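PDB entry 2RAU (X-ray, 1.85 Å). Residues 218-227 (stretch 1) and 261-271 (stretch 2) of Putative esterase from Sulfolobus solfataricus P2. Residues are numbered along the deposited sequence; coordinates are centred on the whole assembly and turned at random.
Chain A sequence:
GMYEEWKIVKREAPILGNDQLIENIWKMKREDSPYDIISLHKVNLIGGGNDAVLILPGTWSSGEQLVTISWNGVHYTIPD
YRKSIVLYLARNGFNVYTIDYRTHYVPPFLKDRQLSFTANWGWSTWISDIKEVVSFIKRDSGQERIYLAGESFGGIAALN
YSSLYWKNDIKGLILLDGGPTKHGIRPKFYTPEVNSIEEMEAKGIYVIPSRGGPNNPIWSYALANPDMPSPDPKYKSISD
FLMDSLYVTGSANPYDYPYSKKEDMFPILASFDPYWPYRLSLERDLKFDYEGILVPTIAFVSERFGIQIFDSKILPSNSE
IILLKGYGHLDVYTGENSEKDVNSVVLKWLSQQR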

# COMPACT_ATOMS: atom_id res chain seq x y z
N ILE A 218 -15.32 -10.09 -10.41
CA ILE A 218 -16.03 -10.91 -9.46
C ILE A 218 -16.27 -10.22 -8.15
O ILE A 218 -17.37 -10.31 -7.59
CB ILE A 218 -15.32 -12.25 -9.19
CG1 ILE A 218 -16.15 -13.10 -8.19
CG2 ILE A 218 -13.89 -12.09 -8.74
CD1 ILE A 218 -15.75 -14.61 -8.19
N TRP A 219 -15.30 -9.47 -7.65
CA TRP A 219 -15.47 -8.81 -6.34
C TRP A 219 -16.58 -7.76 -6.35
O TRP A 219 -17.48 -7.76 -5.51
CB TRP A 219 -14.15 -8.20 -5.88
CG TRP A 219 -13.02 -9.20 -5.76
CD1 TRP A 219 -12.12 -9.52 -6.72
CD2 TRP A 219 -12.70 -10.00 -4.63
NE1 TRP A 219 -11.28 -10.49 -6.28
CE2 TRP A 219 -11.62 -10.81 -5.00
CE3 TRP A 219 -13.24 -10.12 -3.35
CZ2 TRP A 219 -11.02 -11.70 -4.12
CZ3 TRP A 219 -12.65 -10.99 -2.48
CH2 TRP A 219 -11.55 -11.77 -2.87
N SER A 220 -16.54 -6.90 -7.35
CA SER A 220 -17.58 -5.89 -7.52
C SER A 220 -18.97 -6.52 -7.78
O SER A 220 -19.96 -6.02 -7.26
CB SER A 220 -17.14 -4.87 -8.61
OG SER A 220 -17.24 -5.42 -9.91
N TYR A 221 -19.05 -7.57 -8.60
CA TYR A 221 -20.30 -8.25 -8.87
C TYR A 221 -20.89 -8.79 -7.56
O TYR A 221 -22.07 -8.65 -7.32
CB TYR A 221 -20.09 -9.37 -9.87
CG TYR A 221 -21.30 -10.23 -10.06
CD1 TYR A 221 -22.34 -9.83 -10.88
CD2 TYR A 221 -21.46 -11.43 -9.33
CE1 TYR A 221 -23.48 -10.61 -11.03
CE2 TYR A 221 -22.59 -12.19 -9.46
CZ TYR A 221 -23.60 -11.79 -10.31
OH TYR A 221 -24.72 -12.55 -10.44
N ALA A 222 -20.04 -9.40 -6.74
CA ALA A 222 -20.42 -10.05 -5.48
C ALA A 222 -20.80 -9.06 -4.38
O ALA A 222 -21.64 -9.37 -3.53
CB ALA A 222 -19.33 -10.99 -5.01
N LEU A 223 -20.28 -7.85 -4.41
CA LEU A 223 -20.70 -6.85 -3.44
C LEU A 223 -22.13 -6.45 -3.70
O LEU A 223 -22.89 -6.25 -2.77
CB LEU A 223 -19.82 -5.59 -3.48
CG LEU A 223 -20.05 -4.45 -2.50
CD1 LEU A 223 -20.13 -4.96 -1.07
CD2 LEU A 223 -19.02 -3.29 -2.67
N ALA A 224 -22.48 -6.27 -4.97
CA ALA A 224 -23.84 -5.88 -5.35
C ALA A 224 -24.80 -7.04 -5.31
O ALA A 224 -25.95 -6.80 -5.05
CB ALA A 224 -23.86 -5.22 -6.76
N ASN A 225 -24.32 -8.27 -5.53
CA ASN A 225 -25.14 -9.48 -5.62
C ASN A 225 -24.60 -10.61 -4.74
O ASN A 225 -24.14 -11.67 -5.24
CB ASN A 225 -25.17 -9.94 -7.08
CG ASN A 225 -25.69 -8.86 -8.00
OD1 ASN A 225 -26.87 -8.55 -7.99
ND2 ASN A 225 -24.79 -8.23 -8.71
N PRO A 226 -24.57 -10.35 -3.42
CA PRO A 226 -23.83 -11.23 -2.50
C PRO A 226 -24.39 -12.62 -2.25
O PRO A 226 -23.68 -13.49 -1.78
CB PRO A 226 -23.79 -10.41 -1.21
CG PRO A 226 -25.04 -9.61 -1.26
CD PRO A 226 -25.16 -9.21 -2.70
N ASP A 227 -25.65 -12.82 -2.60
CA ASP A 227 -26.33 -14.05 -2.35
C ASP A 227 -26.43 -14.94 -3.59
O ASP A 227 -27.06 -16.02 -3.58
CB ASP A 227 -27.71 -13.78 -1.74
CG ASP A 227 -27.62 -13.12 -0.37
OD1 ASP A 227 -26.66 -13.33 0.39
OD2 ASP A 227 -28.51 -12.35 -0.08
N LYS A 261 -15.93 -6.75 6.93
CA LYS A 261 -17.15 -6.58 6.10
C LYS A 261 -16.86 -6.58 4.64
O LYS A 261 -15.88 -6.02 4.21
CB LYS A 261 -17.77 -5.26 6.45
CG LYS A 261 -18.23 -5.14 7.90
CD LYS A 261 -19.41 -6.02 8.19
CE LYS A 261 -20.00 -5.74 9.53
NZ LYS A 261 -19.12 -6.18 10.61
N LYS A 262 -17.73 -7.23 3.88
CA LYS A 262 -17.61 -7.19 2.40
C LYS A 262 -17.60 -5.79 1.83
O LYS A 262 -16.95 -5.52 0.82
CB LYS A 262 -18.69 -8.03 1.71
CG LYS A 262 -20.11 -7.51 1.81
CD LYS A 262 -21.09 -8.50 1.19
CE LYS A 262 -22.50 -7.94 1.08
NZ LYS A 262 -23.06 -7.79 2.42
N GLU A 263 -18.35 -4.89 2.47
CA GLU A 263 -18.44 -3.49 2.04
C GLU A 263 -17.10 -2.76 2.09
O GLU A 263 -16.88 -1.79 1.35
CB GLU A 263 -19.46 -2.73 2.89
CG GLU A 263 -20.92 -3.16 2.70
CD GLU A 263 -21.29 -4.44 3.38
OE1 GLU A 263 -20.65 -4.91 4.33
OE2 GLU A 263 -22.29 -4.96 2.94
N ASP A 264 -16.23 -3.24 2.97
CA ASP A 264 -14.84 -2.73 3.10
C ASP A 264 -13.87 -3.53 2.22
O ASP A 264 -13.04 -2.95 1.52
CB ASP A 264 -14.38 -2.76 4.57
CG ASP A 264 -15.24 -1.88 5.47
OD1 ASP A 264 -15.72 -0.83 4.98
OD2 ASP A 264 -15.45 -2.23 6.65
N MSE A 265 -14.01 -4.84 2.22
CA MSE A 265 -13.00 -5.73 1.59
C MSE A 265 -13.12 -5.77 0.08
O MSE A 265 -12.11 -5.77 -0.62
CB MSE A 265 -13.07 -7.16 2.11
CG MSE A 265 -12.79 -7.34 3.60
SE MSE A 265 -10.90 -6.94 3.91
CE MSE A 265 -11.15 -6.25 5.73
N PHE A 266 -14.34 -5.89 -0.39
CA PHE A 266 -14.54 -6.08 -1.85
C PHE A 266 -14.03 -4.86 -2.66
O PHE A 266 -13.42 -5.06 -3.73
CB PHE A 266 -15.99 -6.48 -2.18
CG PHE A 266 -16.37 -7.94 -1.77
CD1 PHE A 266 -15.54 -8.74 -0.96
CD2 PHE A 266 -17.62 -8.45 -2.10
CE1 PHE A 266 -15.93 -9.99 -0.56
CE2 PHE A 266 -18.00 -9.71 -1.70
CZ PHE A 266 -17.15 -10.48 -0.97
N PRO A 267 -14.34 -3.61 -2.20
CA PRO A 267 -13.76 -2.45 -2.90
C PRO A 267 -12.25 -2.37 -2.96
O PRO A 267 -11.75 -1.91 -3.98
CB PRO A 267 -14.42 -1.25 -2.23
CG PRO A 267 -15.68 -1.77 -1.69
CD PRO A 267 -15.31 -3.16 -1.18
N ILE A 268 -11.56 -2.90 -1.95
CA ILE A 268 -10.09 -2.95 -1.91
C ILE A 268 -9.62 -3.91 -2.97
O ILE A 268 -8.77 -3.58 -3.78
CB ILE A 268 -9.51 -3.33 -0.48
CG1 ILE A 268 -9.76 -2.15 0.49
CG2 ILE A 268 -8.01 -3.75 -0.60
CD1 ILE A 268 -9.56 -2.45 2.05
N LEU A 269 -10.16 -5.12 -2.98
CA LEU A 269 -9.75 -6.11 -3.97
C LEU A 269 -10.02 -5.59 -5.37
O LEU A 269 -9.19 -5.75 -6.26
CB LEU A 269 -10.47 -7.43 -3.71
CG LEU A 269 -9.73 -8.46 -2.82
CD1 LEU A 269 -8.58 -9.04 -3.59
CD2 LEU A 269 -9.28 -7.91 -1.46
N ALA A 270 -11.18 -4.98 -5.55
CA ALA A 270 -11.60 -4.50 -6.86
C ALA A 270 -10.66 -3.41 -7.43
O ALA A 270 -10.52 -3.31 -8.65
CB ALA A 270 -13.02 -3.99 -6.80
N SER A 271 -10.11 -2.57 -6.56
CA SER A 271 -9.37 -1.39 -6.96
C SER A 271 -7.85 -1.55 -7.07
O SER A 271 -7.15 -0.59 -7.32
CB SER A 271 -9.73 -0.22 -6.04
OG SER A 271 -9.46 -0.47 -4.68

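Two short helices, 218-224 and 262-270, run close to antiparallel, with an angle of 156° between their directions and axes that approach to 8.5 Å. Trp219 and Phe266 lie at the point of closest register, their CA atoms 5.3 Å apart. No hydrogen bond crosses the interface, which buries 523 Å² through largely apolar contacts.

Trp219 contributes the largest share. Its m rotamer (chi1 -58°), with chi2 at 92°, presents one face of the indole to Leu269, whose CG stands 3.5 Å from the centroid of the six-membered ring, almost on the ring normal, in a CH-pi contact. Leu269 has an off-well chi1 of -93°, and its CB also lies 3.5 Å from Trp219 CD2. The indole edge turns toward the face of Phe266 in an offset edge-to-face pair, with planes at 74° and Trp219 CE3 3.6 Å from Phe266 CD1. Phe266, also m, points toward the first helix: its CE2 is 3.8 Å from Ala222 CB, and its CD2 packs against the backbone, 3.5 Å from Trp219 O. That oxygen already accepts the helical bond from Leu223 N.

The CA-to-CB bond of Leu223 points sideways to the second helix, but its t, p conformation (chi1 -177°, chi2 50°) brings the end of the side chain nearer, as a knob among Lys262, Glu263, Phe266 and Pro267. Its CD1 lies 3.7 Å from Lys262 O, and its CD2 3.8 Å from Pro267 CG. The helix is kinked at Pro267, whose ring nitrogen has no hydrogen to donate to the preceding turn.

Beyond the first helix, Pro226 CB meets Lys262 CE at 3.6 Å. The lysine chain, p at chi1 and then extended through chi2 and chi3, thus offers its aliphatic part to the proline, while chi4 of -69° accompanies a salt bridge from NZ to Glu263 OE2 (3.0 Å).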